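Long-range contacts in Lmo0305 protein (Listeria monocytogenes, PDB 3PJ0), which is of unknown function but belongs to the beta-eliminating lyase family, within the clan of pyridoxal-phosphate-dependent proteins that share the aminotransferase fold: residues S9-Y15 against Q311-G317; R273-C277 against F352-E356. The contacts are given in a common frame with arbitrary orientation. Residue numbers count along the deposited sequence, not the author numbering.

Both contacts lie toward the periphery of the chain, each partly buried, about 25 and 27 Å from its centre and 17 Å from each other, centre to centre; their nearest atoms stay about 5 Å apart. They share no helix, yet one packed group links them: helix 300-314 and strand 316-317 of contact 1 touch helix 345-358, which supplies half of contact 2. Contact 1 ties the N-terminal helix and strand to this group through backbone and side-chain hydrogen bonds plus two waters. Contact 2 joins the C-terminal end of helix 260-275 to the later turns of helix 345-358 with rings, methyls and sulfur, and has no direct hydrogen bond between its segments.

Contact 1 of 2, residues S9-Y15 against Q311-G317; sequences SYQKTPY and QDETGVG
S9-Y15 runs from the last turn of helix 2-11 into short strand 15-16; Q311-G317 ends helix 300-314 and starts strand 316-317. S9 (chi1 t) points toward the second helix: its OG donates to D312 OD1 (2.6 Å) and accepts from Q311 NE2 (3.1 Å). A water donates to S9 O (2.8 Å) and D312 OD1 (2.9 Å), while Q311 OE1 turns to the backbone N of I318 and S319. Y10 (chi1 t) lays its ring by G317, CE1 to C 3.6 Å; a second water joins Y10 OH (2.8 Å) and G317 O (3.0 Å). The backbone turns extended at T13 (-73/136). T13 (chi1 p) donates OG1 to Y10 O (2.7 Å), closing the turn, and sets CG2 3.9 Å from Q311 CB. A side chain at G317 would clash with T13 OG1. P14 (-76/-29) brings CD to 3.1 Å from G315 O. Y15 (-111/156) forms a parallel bridge with V316, CA to CA 4.7 Å: Y15 N donates to G315 O (3.0 Å), and G317 N to Y15 O (2.7 Å). Y15 CB and V316 CG2, 4.5 Å apart, share one sheet face. G315 breaks the helix with positive phi (78/10), and T314 OG1 accepts from V316 N (3.2 Å) in an ST turn. The result is a two-stranded parallel sheet, continued by backbone bonding of G317 with L17, joining the N-terminal segment to the C-terminal part of the chain. T314 and V316 pack on helix 345-358, and the loop at I343 and P344 lies against Y15.

Contact 2 of 2, residues R273-C277 against F352-E356; sequences RFNSC and FRCLE
F352 (chi1 m) lies with one ring face under the aliphatic part of R273: R273 CB sits 3.8 Å from the centroid of the F352 ring, 12° off its normal, a CH-pi contact, and R273 CD is 3.8 Å from F352 CE2. The extended arginine (chi1 m, chi2 and chi3 t) runs on to a salt bridge with E349, one turn earlier on helix 345-358. The edge of F352 meets the face of F274 in a T-shaped pair, centroids 5.0 Å apart and planes at 77°. Helix 260-275 thus closes against helix 345-358 beside the antiparallel sheet of the C-terminal part, whose strands 280-283 and 291-296 touch F274. S276 OG donates to R273 O (2.6 Å), and C277 (-85/137) then leaves helical geometry. CA atoms lie 7.1 Å apart for R273 and F352, 5.5 Å for C277 and E356. C277 SG (chi1 m) reaches L355 CD2 (4.0 Å) and E356 CG (3.5 Å); L355 CD2 also lies 4.0 Å from F274 CE1.

Contact 1 of 2, residues S9-Y15 against Q311-G317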
loop_
_atom_site.group_PDB
_atom_site.type_symbol
_atom_site.label_atom_id
_atom_site.label_comp_id
_atom_site.label_asym_id
_atom_site.label_seq_id
_atom_site.Cartn_x
_atom_site.Cartn_y
_atom_site.Cartn_z
ATOM N N SER A 9 -0.167 -32.614 2.481
ATOM C CA SER A 9 0.350 -33.188 3.723
ATOM C C SER A 9 0.789 -32.101 4.710
ATOM O O SER A 9 0.520 -32.173 5.920
ATOM C CB SER A 9 1.543 -34.078 3.391
ATOM O OG SER A 9 2.137 -34.601 4.556
ATOM N N TYR A 10 1.489 -31.109 4.184
ATOM C CA TYR A 10 2.010 -29.994 4.994
ATOM C C TYR A 10 0.878 -29.154 5.548
ATOM O O TYR A 10 0.863 -28.812 6.750
ATOM C CB TYR A 10 2.902 -29.118 4.141
ATOM C CG TYR A 10 3.573 -27.960 4.865
ATOM C CD1 TYR A 10 4.722 -28.170 5.613
ATOM C CD2 TYR A 10 3.084 -26.666 4.773
ATOM C CE1 TYR A 10 5.365 -27.133 6.266
ATOM C CE2 TYR A 10 3.737 -25.598 5.424
ATOM C CZ TYR A 10 4.874 -25.852 6.164
ATOM O OH TYR A 10 5.562 -24.853 6.801
ATOM N N GLN A 11 -0.057 -28.802 4.667
ATOM C CA GLN A 11 -1.211 -28.016 5.076
ATOM C C GLN A 11 -2.036 -28.676 6.218
ATOM O O GLN A 11 -2.566 -27.952 7.060
ATOM C CB GLN A 11 -2.054 -27.612 3.850
ATOM C CG GLN A 11 -1.336 -26.537 3.024
ATOM C CD GLN A 11 -2.027 -26.169 1.721
ATOM O OE1 GLN A 11 -2.839 -26.931 1.180
ATOM N NE2 GLN A 11 -1.680 -25.010 1.195
ATOM N N LYS A 12 -2.050 -30.008 6.301
ATOM C CA LYS A 12 -2.818 -30.737 7.315
ATOM C C LYS A 12 -2.123 -30.862 8.670
ATOM O O LYS A 12 -2.743 -31.300 9.652
ATOM C CB LYS A 12 -3.125 -32.156 6.812
ATOM C CG LYS A 12 -4.147 -32.250 5.698
ATOM C CD LYS A 12 -4.140 -33.652 5.106
ATOM C CE LYS A 12 -5.350 -33.911 4.240
ATOM N NZ LYS A 12 -5.338 -35.294 3.670
ATOM N N THR A 13 -0.842 -30.504 8.745
ATOM C CA THR A 13 -0.115 -30.697 10.007
ATOM C C THR A 13 -0.545 -29.701 11.069
ATOM O O THR A 13 -0.706 -28.519 10.773
ATOM C CB THR A 13 1.416 -30.612 9.810
ATOM O OG1 THR A 13 1.752 -29.351 9.217
ATOM C CG2 THR A 13 1.910 -31.749 8.945
ATOM N N PRO A 14 -0.751 -30.173 12.308
ATOM C CA PRO A 14 -1.119 -29.228 13.351
ATOM C C PRO A 14 0.088 -28.403 13.817
ATOM O O PRO A 14 -0.076 -27.242 14.234
ATOM C CB PRO A 14 -1.678 -30.127 14.469
ATOM C CG PRO A 14 -1.168 -31.468 14.207
ATOM C CD PRO A 14 -0.950 -31.570 12.729
ATOM N N TYR A 15 1.283 -28.990 13.724
ATOM C CA TYR A 15 2.504 -28.315 14.112
ATOM C C TYR A 15 3.397 -27.977 12.904
ATOM O O TYR A 15 3.335 -28.634 11.864
ATOM C CB TYR A 15 3.268 -29.182 15.105
ATOM C CG TYR A 15 2.414 -29.676 16.275
ATOM C CD1 TYR A 15 1.952 -28.804 17.244
ATOM C CD2 TYR A 15 2.114 -31.019 16.419
ATOM C CE1 TYR A 15 1.177 -29.261 18.321
ATOM C CE2 TYR A 15 1.352 -31.484 17.490
ATOM C CZ TYR A 15 0.887 -30.593 18.431
ATOM O OH TYR A 15 0.138 -31.053 19.493
ATOM N N GLN A 311 5.423 -36.287 7.776
ATOM C CA GLN A 311 4.445 -35.285 8.211
ATOM C C GLN A 311 3.115 -35.942 8.614
ATOM O O GLN A 311 2.511 -35.601 9.636
ATOM C CB GLN A 311 4.237 -34.243 7.114
ATOM C CG GLN A 311 5.493 -33.339 6.901
ATOM C CD GLN A 311 5.394 -32.374 5.721
ATOM O OE1 GLN A 311 6.131 -31.393 5.666
ATOM N NE2 GLN A 311 4.494 -32.650 4.772
ATOM N N ASP A 312 2.674 -36.899 7.816
ATOM C CA ASP A 312 1.415 -37.603 8.094
ATOM C C ASP A 312 1.461 -38.423 9.391
ATOM O O ASP A 312 0.473 -38.482 10.125
ATOM C CB ASP A 312 1.045 -38.529 6.923
ATOM C CG ASP A 312 0.708 -37.785 5.640
ATOM O OD1 ASP A 312 0.668 -36.544 5.593
ATOM O OD2 ASP A 312 0.471 -38.471 4.638
ATOM N N GLU A 313 2.615 -39.028 9.667
ATOM C CA GLU A 313 2.809 -39.895 10.836
ATOM C C GLU A 313 3.177 -39.164 12.148
ATOM O O GLU A 313 3.014 -39.738 13.229
ATOM C CB GLU A 313 3.844 -40.981 10.497
ATOM C CG GLU A 313 3.317 -41.973 9.434
ATOM C CD GLU A 313 4.350 -42.955 8.891
ATOM O OE1 GLU A 313 5.540 -42.894 9.274
ATOM O OE2 GLU A 313 3.960 -43.802 8.054
ATOM N N THR A 314 3.695 -37.939 12.054
ATOM C CA THR A 314 4.051 -37.120 13.238
ATOM C C THR A 314 3.239 -35.844 13.500
ATOM O O THR A 314 3.269 -35.321 14.618
ATOM C CB THR A 314 5.529 -36.683 13.162
ATOM O OG1 THR A 314 5.704 -35.683 12.135
ATOM C CG2 THR A 314 6.423 -37.886 12.887
ATOM N N GLY A 315 2.552 -35.323 12.488
ATOM C CA GLY A 315 1.787 -34.077 12.629
ATOM C C GLY A 315 2.661 -32.831 12.598
ATOM O O GLY A 315 2.181 -31.746 12.891
ATOM N N VAL A 316 3.942 -32.981 12.243
ATOM C CA VAL A 316 4.872 -31.869 12.180
ATOM C C VAL A 316 5.195 -31.501 10.731
ATOM O O VAL A 316 5.857 -32.257 10.047
ATOM C CB VAL A 316 6.239 -32.186 12.867
ATOM C CG1 VAL A 316 7.169 -30.992 12.744
ATOM C CG2 VAL A 316 6.068 -32.598 14.339
ATOM N N GLY A 317 4.745 -30.330 10.295
ATOM C CA GLY A 317 5.067 -29.787 8.967
ATOM C C GLY A 317 6.543 -29.425 8.802
ATOM O O GLY A 317 7.061 -28.559 9.519
HETATM O O HOH W 1 -0.254 -34.434 7.293
HETATM O O HOH W 2 7.482 -25.697 8.590
#

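Contact 2 of 2, residues R273-C277 against F352-E356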
loop_
_atom_site.group_PDB
_atom_site.type_symbol
_atom_site.label_atom_id
_atom_site.label_comp_id
_atom_site.label_asym_id
_atom_site.label_seq_id
_atom_site.Cartn_x
_atom_site.Cartn_y
_atom_site.Cartn_z
ATOM N N ARG A 273 20.298 -31.072 14.133
ATOM C CA ARG A 273 19.555 -32.308 13.920
ATOM C C ARG A 273 19.488 -32.642 12.430
ATOM O O ARG A 273 19.710 -33.783 12.068
ATOM C CB ARG A 273 18.117 -32.216 14.473
ATOM C CG ARG A 273 17.969 -32.022 15.991
ATOM C CD ARG A 273 16.482 -31.757 16.339
ATOM N NE ARG A 273 16.199 -31.611 17.772
ATOM C CZ ARG A 273 15.726 -32.571 18.567
ATOM N NH1 ARG A 273 15.475 -33.796 18.109
ATOM N NH2 ARG A 273 15.502 -32.306 19.851
ATOM N N PHE A 274 19.235 -31.661 11.564
ATOM C CA PHE A 274 19.257 -31.914 10.117
ATOM C C PHE A 274 20.631 -32.428 9.641
ATOM O O PHE A 274 20.717 -33.462 8.962
ATOM C CB PHE A 274 18.847 -30.664 9.319
ATOM C CG PHE A 274 17.364 -30.478 9.206
ATOM C CD1 PHE A 274 16.598 -31.392 8.477
ATOM C CD2 PHE A 274 16.726 -29.396 9.795
ATOM C CE1 PHE A 274 15.212 -31.231 8.362
ATOM C CE2 PHE A 274 15.352 -29.220 9.669
ATOM C CZ PHE A 274 14.594 -30.146 8.964
ATOM N N ASN A 275 21.699 -31.746 10.050
ATOM C CA ASN A 275 23.048 -32.127 9.656
ATOM C C ASN A 275 23.437 -33.516 10.146
ATOM O O ASN A 275 24.255 -34.181 9.515
ATOM C CB ASN A 275 24.078 -31.096 10.155
ATOM C CG ASN A 275 24.117 -29.822 9.292
ATOM O OD1 ASN A 275 24.466 -29.877 8.094
ATOM N ND2 ASN A 275 23.826 -28.674 9.904
ATOM N N SER A 276 22.851 -33.959 11.258
ATOM C CA SER A 276 23.150 -35.283 11.810
ATOM C C SER A 276 22.598 -36.404 10.923
ATOM O O SER A 276 22.990 -37.565 11.073
ATOM C CB SER A 276 22.605 -35.420 13.250
ATOM O OG SER A 276 21.181 -35.489 13.293
ATOM N N CYS A 277 21.697 -36.056 10.005
ATOM C CA CYS A 277 21.077 -37.037 9.110
ATOM C C CYS A 277 21.945 -37.292 7.888
ATOM O O CYS A 277 22.534 -36.359 7.303
ATOM C CB CYS A 277 19.676 -36.609 8.680
ATOM S SG CYS A 277 18.520 -36.435 10.077
ATOM N N PHE A 352 12.832 -36.675 13.319
ATOM C CA PHE A 352 14.220 -36.960 12.997
ATOM C C PHE A 352 14.590 -38.429 13.099
ATOM O O PHE A 352 15.385 -38.907 12.303
ATOM C CB PHE A 352 15.134 -36.040 13.796
ATOM C CG PHE A 352 14.993 -34.612 13.380
ATOM C CD1 PHE A 352 15.662 -34.144 12.250
ATOM C CD2 PHE A 352 14.135 -33.751 14.043
ATOM C CE1 PHE A 352 15.506 -32.839 11.825
ATOM C CE2 PHE A 352 13.979 -32.448 13.612
ATOM C CZ PHE A 352 14.677 -31.993 12.502
ATOM N N ARG A 353 14.007 -39.151 14.053
ATOM C CA ARG A 353 14.203 -40.593 14.103
ATOM C C ARG A 353 13.726 -41.154 12.753
ATOM O O ARG A 353 14.448 -41.934 12.125
ATOM C CB ARG A 353 13.434 -41.209 15.274
ATOM N N CYS A 354 12.552 -40.712 12.282
ATOM C CA CYS A 354 11.992 -41.166 10.988
ATOM C C CYS A 354 12.817 -40.706 9.790
ATOM O O CYS A 354 13.007 -41.452 8.827
ATOM C CB CYS A 354 10.550 -40.687 10.792
ATOM S SG CYS A 354 9.320 -41.469 11.851
ATOM N N LEU A 355 13.313 -39.474 9.852
ATOM C CA LEU A 355 14.130 -38.936 8.771
ATOM C C LEU A 355 15.396 -39.773 8.617
ATOM O O LEU A 355 15.757 -40.152 7.505
ATOM C CB LEU A 355 14.478 -37.465 9.032
ATOM C CG LEU A 355 14.958 -36.659 7.822
ATOM C CD1 LEU A 355 13.931 -36.723 6.701
ATOM C CD2 LEU A 355 15.235 -35.198 8.223
ATOM N N GLU A 356 16.035 -40.087 9.742
ATOM C CA GLU A 356 17.250 -40.910 9.773
ATOM C C GLU A 356 16.976 -42.333 9.240
ATOM O O GLU A 356 17.828 -42.921 8.571
ATOM C CB GLU A 356 17.821 -40.941 11.208
ATOM C CG GLU A 356 18.250 -39.529 11.742
ATOM C CD GLU A 356 18.435 -39.439 13.282
ATOM O OE1 GLU A 356 18.550 -40.487 13.954
ATOM O OE2 GLU A 356 18.490 -38.301 13.816
#